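PDB 5EK8: lipoxygenase from Cyanothece sp., which probably inserts molecular oxygen into polyunsaturated fatty acids, as lipoxygenases do, with a non-heme iron bound in its helical domain. Local coordinates for residues L262-S276 and N508-E520. Residues are numbered along the deposited sequence; the frame is centred on the assembly and turned at random.
Sequences LLKRSKSDPNQFKMS and NTDSDYEWYDTGE
Tyr513 lies sandwiched between Lys274 and Ser266 in the close-packed, largely buried part of the contact: Lys274 CD sits over the middle of one ring face, 3.5 Å from the centroid of the Tyr513 ring, and Ser266 CB covers the opposite face nearer the rim. With CG turned between its backbone N and carbonyl carbon (chi1 72°), Lys274 runs across the ring and carries its amine on to Asp510, where Lys274 NZ meets Asp510 OD1 at 2.8 Å on the syn side but tilted out of the carboxylate plane; Glu294 of the neighbouring strand also binds that amine. Lys264 comes to the same Asp510 OD1 from the other face of the carboxylate. The Lys264 chain lays CG over the Trp515 ring, 3.6 Å from Trp515 CE3. A bend at chi3 (-78°) then carries Lys264 NZ to 2.7 Å from Asn508 OD1, above the amide plane. Cutting Lys264 back to an alanine is likely to strip the CG cover from one face of Trp515 and to leave Asp510 with one cation fewer and Asn508 OD1 without this donor. Strand 513-515 pairs antiparallel with 264-266 as the outermost strand of a six-stranded sheet, whose hairpin 264-276 supplies both lysines. Glu514 N donates to Arg265 O at 2.9 Å, and Tyr516 N continues the pairing with a nearly straight bond to Leu263 O (174°). Around Lys267, Ser268, Ser511 and Asp512 the contact is looser and faces solvent. There the extended Lys267 side chain reaches Glu514 in a salt bridge, Lys267 NZ to Glu514 OE1 3.1 Å, while also donating to Ser511 O. Nearby, Asp512 OD1 takes a bond from Ser266 OG at 3.1 Å and only a weak one from Ser268 OG.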
loop_
_atom_site.group_PDB
_atom_site.type_symbol
_atom_site.label_atom_id
_atom_site.label_comp_id
_atom_site.label_asym_id
_atom_site.label_seq_id
_atom_site.Cartn_x
_atom_site.Cartn_y
_atom_site.Cartn_z
ATOM N N LEU A 262 -5.938 -17.549 6.683
ATOM C CA LEU A 262 -5.285 -18.738 6.154
ATOM C C LEU A 262 -5.238 -19.763 7.276
ATOM O O LEU A 262 -4.355 -19.724 8.129
ATOM C CB LEU A 262 -3.881 -18.416 5.632
ATOM C CG LEU A 262 -3.239 -19.370 4.621
ATOM C CD1 LEU A 262 -2.098 -18.676 3.897
ATOM C CD2 LEU A 262 -2.725 -20.622 5.294
ATOM N N LEU A 263 -6.205 -20.673 7.274
ATOM C CA LEU A 263 -6.411 -21.583 8.397
ATOM C C LEU A 263 -5.318 -22.637 8.574
ATOM O O LEU A 263 -4.571 -22.957 7.648
ATOM C CB LEU A 263 -7.762 -22.286 8.252
ATOM C CG LEU A 263 -9.016 -21.419 8.362
ATOM C CD1 LEU A 263 -10.232 -22.312 8.463
ATOM C CD2 LEU A 263 -8.941 -20.479 9.555
ATOM N N LYS A 264 -5.237 -23.171 9.787
ATOM C CA LYS A 264 -4.363 -24.297 10.067
ATOM C C LYS A 264 -5.192 -25.577 10.115
ATOM O O LYS A 264 -6.231 -25.635 10.767
ATOM C CB LYS A 264 -3.601 -24.086 11.378
ATOM C CG LYS A 264 -2.738 -22.830 11.380
ATOM C CD LYS A 264 -1.715 -22.825 12.510
ATOM C CE LYS A 264 -2.336 -22.451 13.845
ATOM N NZ LYS A 264 -1.296 -22.249 14.897
ATOM N N ARG A 265 -4.730 -26.584 9.386
ATOM C CA ARG A 265 -5.363 -27.889 9.318
ATOM C C ARG A 265 -4.644 -28.850 10.258
ATOM O O ARG A 265 -3.432 -28.747 10.454
ATOM C CB ARG A 265 -5.332 -28.405 7.878
ATOM C CG ARG A 265 -6.217 -29.599 7.591
ATOM C CD ARG A 265 -6.298 -29.831 6.087
ATOM N NE ARG A 265 -7.384 -30.737 5.726
ATOM C CZ ARG A 265 -7.828 -30.917 4.486
ATOM N NH1 ARG A 265 -7.280 -30.245 3.482
ATOM N NH2 ARG A 265 -8.825 -31.764 4.249
ATOM N N SER A 266 -5.388 -29.779 10.844
ATOM C CA SER A 266 -4.789 -30.764 11.734
ATOM C C SER A 266 -4.117 -31.868 10.927
ATOM O O SER A 266 -4.573 -32.222 9.840
ATOM C CB SER A 266 -5.837 -31.353 12.677
ATOM O OG SER A 266 -5.312 -32.450 13.404
ATOM N N LYS A 267 -3.025 -32.404 11.460
ATOM C CA LYS A 267 -2.270 -33.432 10.758
ATOM C C LYS A 267 -2.911 -34.800 10.950
ATOM O O LYS A 267 -2.889 -35.637 10.050
ATOM C CB LYS A 267 -0.817 -33.450 11.233
ATOM C CG LYS A 267 -0.058 -32.169 10.933
ATOM C CD LYS A 267 1.292 -32.140 11.633
ATOM C CE LYS A 267 1.959 -30.779 11.464
ATOM N NZ LYS A 267 3.297 -30.709 12.115
ATOM N N SER A 268 -3.489 -35.021 12.125
ATOM C CA SER A 268 -4.172 -36.276 12.403
ATOM C C SER A 268 -5.581 -36.270 11.809
ATOM O O SER A 268 -5.930 -37.147 11.017
ATOM C CB SER A 268 -4.220 -36.534 13.909
ATOM O OG SER A 268 -4.545 -35.350 14.618
ATOM N N ASP A 269 -6.382 -35.273 12.183
ATOM C CA ASP A 269 -7.744 -35.132 11.672
ATOM C C ASP A 269 -7.819 -34.004 10.646
ATOM O O ASP A 269 -7.949 -32.839 11.010
ATOM C CB ASP A 269 -8.723 -34.866 12.822
ATOM C CG ASP A 269 -10.182 -35.021 12.410
ATOM O OD1 ASP A 269 -10.475 -35.105 11.198
ATOM O OD2 ASP A 269 -11.041 -35.054 13.313
ATOM N N PRO A 270 -7.760 -34.349 9.353
ATOM C CA PRO A 270 -7.718 -33.330 8.296
ATOM C C PRO A 270 -9.051 -32.596 8.102
ATOM O O PRO A 270 -9.159 -31.737 7.226
ATOM C CB PRO A 270 -7.354 -34.144 7.052
ATOM C CG PRO A 270 -7.928 -35.496 7.323
ATOM C CD PRO A 270 -7.773 -35.717 8.805
ATOM N N ASN A 271 -10.058 -32.930 8.903
ATOM C CA ASN A 271 -11.317 -32.189 8.867
ATOM C C ASN A 271 -11.362 -31.132 9.961
ATOM O O ASN A 271 -12.298 -30.336 10.035
ATOM C CB ASN A 271 -12.511 -33.131 9.005
ATOM C CG ASN A 271 -12.788 -33.910 7.733
ATOM O OD1 ASN A 271 -12.619 -33.399 6.624
ATOM N ND2 ASN A 271 -13.219 -35.157 7.889
ATOM N N GLN A 272 -10.339 -31.132 10.810
ATOM C CA GLN A 272 -10.231 -30.148 11.882
ATOM C C GLN A 272 -9.372 -28.971 11.447
ATOM O O GLN A 272 -8.331 -29.147 10.818
ATOM C CB GLN A 272 -9.656 -30.784 13.148
ATOM C CG GLN A 272 -10.661 -31.614 13.920
ATOM C CD GLN A 272 -11.743 -30.765 14.553
ATOM O OE1 GLN A 272 -11.503 -29.621 14.945
ATOM N NE2 GLN A 272 -12.949 -31.317 14.650
ATOM N N PHE A 273 -9.830 -27.768 11.778
ATOM C CA PHE A 273 -9.160 -26.534 11.392
ATOM C C PHE A 273 -9.094 -25.600 12.586
ATOM O O PHE A 273 -9.805 -25.796 13.571
ATOM C CB PHE A 273 -9.886 -25.844 10.232
ATOM C CG PHE A 273 -9.716 -26.530 8.906
ATOM C CD1 PHE A 273 -8.808 -26.052 7.978
ATOM C CD2 PHE A 273 -10.472 -27.644 8.581
ATOM C CE1 PHE A 273 -8.654 -26.672 6.753
ATOM C CE2 PHE A 273 -10.319 -28.274 7.358
ATOM C CZ PHE A 273 -9.409 -27.786 6.443
ATOM N N LYS A 274 -8.241 -24.588 12.496
ATOM C CA LYS A 274 -8.147 -23.583 13.543
ATOM C C LYS A 274 -7.424 -22.335 13.067
ATOM O O LYS A 274 -6.723 -22.354 12.054
ATOM C CB LYS A 274 -7.436 -24.141 14.776
ATOM C CG LYS A 274 -5.946 -24.348 14.588
ATOM C CD LYS A 274 -5.268 -24.718 15.894
ATOM C CE LYS A 274 -5.361 -23.600 16.909
ATOM N NZ LYS A 274 -4.498 -23.881 18.097
ATOM N N MET A 275 -7.623 -21.246 13.802
ATOM C CA MET A 275 -6.898 -20.007 13.566
ATOM C C MET A 275 -6.461 -19.404 14.901
ATOM O O MET A 275 -7.247 -19.317 15.849
ATOM C CB MET A 275 -7.747 -19.015 12.771
ATOM C CG MET A 275 -7.012 -17.739 12.359
ATOM S SD MET A 275 -5.989 -17.883 10.875
ATOM C CE MET A 275 -4.454 -18.541 11.531
ATOM N N SER A 276 -5.196 -19.008 14.969
ATOM C CA SER A 276 -4.600 -18.572 16.219
ATOM C C SER A 276 -4.169 -17.119 16.160
ATOM O O SER A 276 -3.484 -16.696 15.226
ATOM C CB SER A 276 -3.391 -19.444 16.572
ATOM O OG SER A 276 -3.725 -20.821 16.594
ATOM N N ASN A 508 3.454 -20.438 13.656
ATOM C CA ASN A 508 2.740 -21.584 14.202
ATOM C C ASN A 508 3.560 -22.302 15.272
ATOM O O ASN A 508 4.687 -22.742 15.024
ATOM C CB ASN A 508 2.359 -22.553 13.084
ATOM C CG ASN A 508 1.548 -23.732 13.585
ATOM O OD1 ASN A 508 1.000 -23.702 14.686
ATOM N ND2 ASN A 508 1.465 -24.778 12.772
ATOM N N THR A 509 2.982 -22.417 16.462
ATOM C CA THR A 509 3.648 -23.053 17.591
ATOM C C THR A 509 3.071 -24.445 17.817
ATOM O O THR A 509 3.599 -25.235 18.599
ATOM C CB THR A 509 3.498 -22.220 18.880
ATOM O OG1 THR A 509 3.755 -20.840 18.595
ATOM C CG2 THR A 509 4.466 -22.698 19.955
ATOM N N ASP A 510 1.980 -24.742 17.120
ATOM C CA ASP A 510 1.292 -26.014 17.287
ATOM C C ASP A 510 1.992 -27.169 16.577
ATOM O O ASP A 510 2.435 -27.043 15.435
ATOM C CB ASP A 510 -0.146 -25.898 16.791
ATOM C CG ASP A 510 -0.994 -25.003 17.673
ATOM O OD1 ASP A 510 -1.931 -24.360 17.148
ATOM O OD2 ASP A 510 -0.716 -24.947 18.891
ATOM N N SER A 511 2.083 -28.297 17.271
ATOM C CA SER A 511 2.694 -29.498 16.719
ATOM C C SER A 511 1.670 -30.281 15.907
ATOM O O SER A 511 2.005 -30.923 14.908
ATOM C CB SER A 511 3.264 -30.369 17.840
ATOM O OG SER A 511 3.971 -29.586 18.787
ATOM N N ASP A 512 0.414 -30.201 16.340
ATOM C CA ASP A 512 -0.681 -30.944 15.728
ATOM C C ASP A 512 -1.145 -30.283 14.433
ATOM O O ASP A 512 -1.578 -30.956 13.497
ATOM C CB ASP A 512 -1.852 -31.066 16.715
ATOM C CG ASP A 512 -2.811 -32.201 16.365
ATOM O OD1 ASP A 512 -2.833 -32.644 15.195
ATOM O OD2 ASP A 512 -3.547 -32.653 17.270
ATOM N N TYR A 513 -1.043 -28.962 14.376
ATOM C CA TYR A 513 -1.593 -28.221 13.249
ATOM C C TYR A 513 -0.518 -27.646 12.339
ATOM O O TYR A 513 0.543 -27.228 12.799
ATOM C CB TYR A 513 -2.490 -27.090 13.749
ATOM C CG TYR A 513 -3.851 -27.538 14.222
ATOM C CD1 TYR A 513 -4.957 -27.445 13.384
ATOM C CD2 TYR A 513 -4.039 -28.043 15.503
ATOM C CE1 TYR A 513 -6.211 -27.841 13.800
ATOM C CE2 TYR A 513 -5.298 -28.446 15.932
ATOM C CZ TYR A 513 -6.380 -28.340 15.072
ATOM O OH TYR A 513 -7.638 -28.733 15.470
ATOM N N GLU A 514 -0.810 -27.626 11.042
ATOM C CA GLU A 514 0.066 -26.996 10.065
ATOM C C GLU A 514 -0.759 -26.072 9.181
ATOM O O GLU A 514 -1.958 -26.256 9.063
ATOM C CB GLU A 514 0.783 -28.047 9.218
ATOM C CG GLU A 514 2.145 -27.595 8.737
ATOM C CD GLU A 514 3.027 -27.131 9.884
ATOM O OE1 GLU A 514 3.480 -27.995 10.670
ATOM O OE2 GLU A 514 3.248 -25.903 10.003
ATOM N N TRP A 515 -0.133 -25.077 8.566
ATOM C CA TRP A 515 -0.853 -24.242 7.613
ATOM C C TRP A 515 -1.400 -25.118 6.485
ATOM O O TRP A 515 -0.657 -25.885 5.875
ATOM C CB TRP A 515 0.050 -23.143 7.058
ATOM C CG TRP A 515 0.638 -22.251 8.115
ATOM C CD1 TRP A 515 1.925 -22.255 8.565
ATOM C CD2 TRP A 515 -0.041 -21.225 8.854
ATOM N NE1 TRP A 515 2.092 -21.295 9.534
ATOM C CE2 TRP A 515 0.900 -20.653 9.734
ATOM C CE3 TRP A 515 -1.350 -20.737 8.857
ATOM C CZ2 TRP A 515 0.575 -19.615 10.604
ATOM C CZ3 TRP A 515 -1.671 -19.708 9.724
ATOM C CH2 TRP A 515 -0.713 -19.157 10.583
ATOM N N TYR A 516 -2.696 -25.017 6.223
ATOM C CA TYR A 516 -3.346 -25.908 5.271
ATOM C C TYR A 516 -2.829 -25.688 3.852
ATOM O O TYR A 516 -2.896 -26.587 3.017
ATOM C CB TYR A 516 -4.867 -25.717 5.314
ATOM C CG TYR A 516 -5.391 -24.655 4.368
ATOM C CD1 TYR A 516 -5.932 -24.999 3.138
ATOM C CD2 TYR A 516 -5.339 -23.309 4.704
ATOM C CE1 TYR A 516 -6.405 -24.034 2.269
ATOM C CE2 TYR A 516 -5.810 -22.338 3.843
ATOM C CZ TYR A 516 -6.344 -22.706 2.627
ATOM O OH TYR A 516 -6.814 -21.746 1.762
ATOM N N ASP A 517 -2.329 -24.486 3.587
ATOM C CA ASP A 517 -1.774 -24.140 2.281
ATOM C C ASP A 517 -0.506 -23.320 2.491
ATOM O O ASP A 517 -0.489 -22.409 3.317
ATOM C CB ASP A 517 -2.799 -23.360 1.445
ATOM C CG ASP A 517 -2.411 -23.262 -0.023
ATOM O OD1 ASP A 517 -1.599 -22.378 -0.372
ATOM O OD2 ASP A 517 -2.932 -24.064 -0.828
ATOM N N THR A 518 0.555 -23.634 1.757
ATOM C CA THR A 518 1.846 -22.998 2.015
ATOM C C THR A 518 2.329 -22.086 0.893
ATOM O O THR A 518 3.410 -21.507 0.987
ATOM C CB THR A 518 2.944 -24.052 2.282
ATOM O OG1 THR A 518 2.873 -25.086 1.292
ATOM C CG2 THR A 518 2.770 -24.663 3.663
ATOM N N GLY A 519 1.526 -21.958 -0.157
ATOM C CA GLY A 519 1.903 -21.180 -1.324
ATOM C C GLY A 519 2.172 -19.704 -1.079
ATOM O O GLY A 519 2.962 -19.091 -1.791
ATOM N N GLU A 520 1.507 -19.121 -0.087
ATOM C CA GLU A 520 1.686 -17.705 0.220
ATOM C C GLU A 520 2.800 -17.517 1.238
ATOM O O GLU A 520 3.329 -16.419 1.412
ATOM C CB GLU A 520 0.392 -17.093 0.766
ATOM C CG GLU A 520 -0.831 -17.224 -0.133
ATOM C CD GLU A 520 -2.075 -16.617 0.502
ATOM O OE1 GLU A 520 -1.938 -15.941 1.548
ATOM O OE2 GLU A 520 -3.186 -16.818 -0.042
#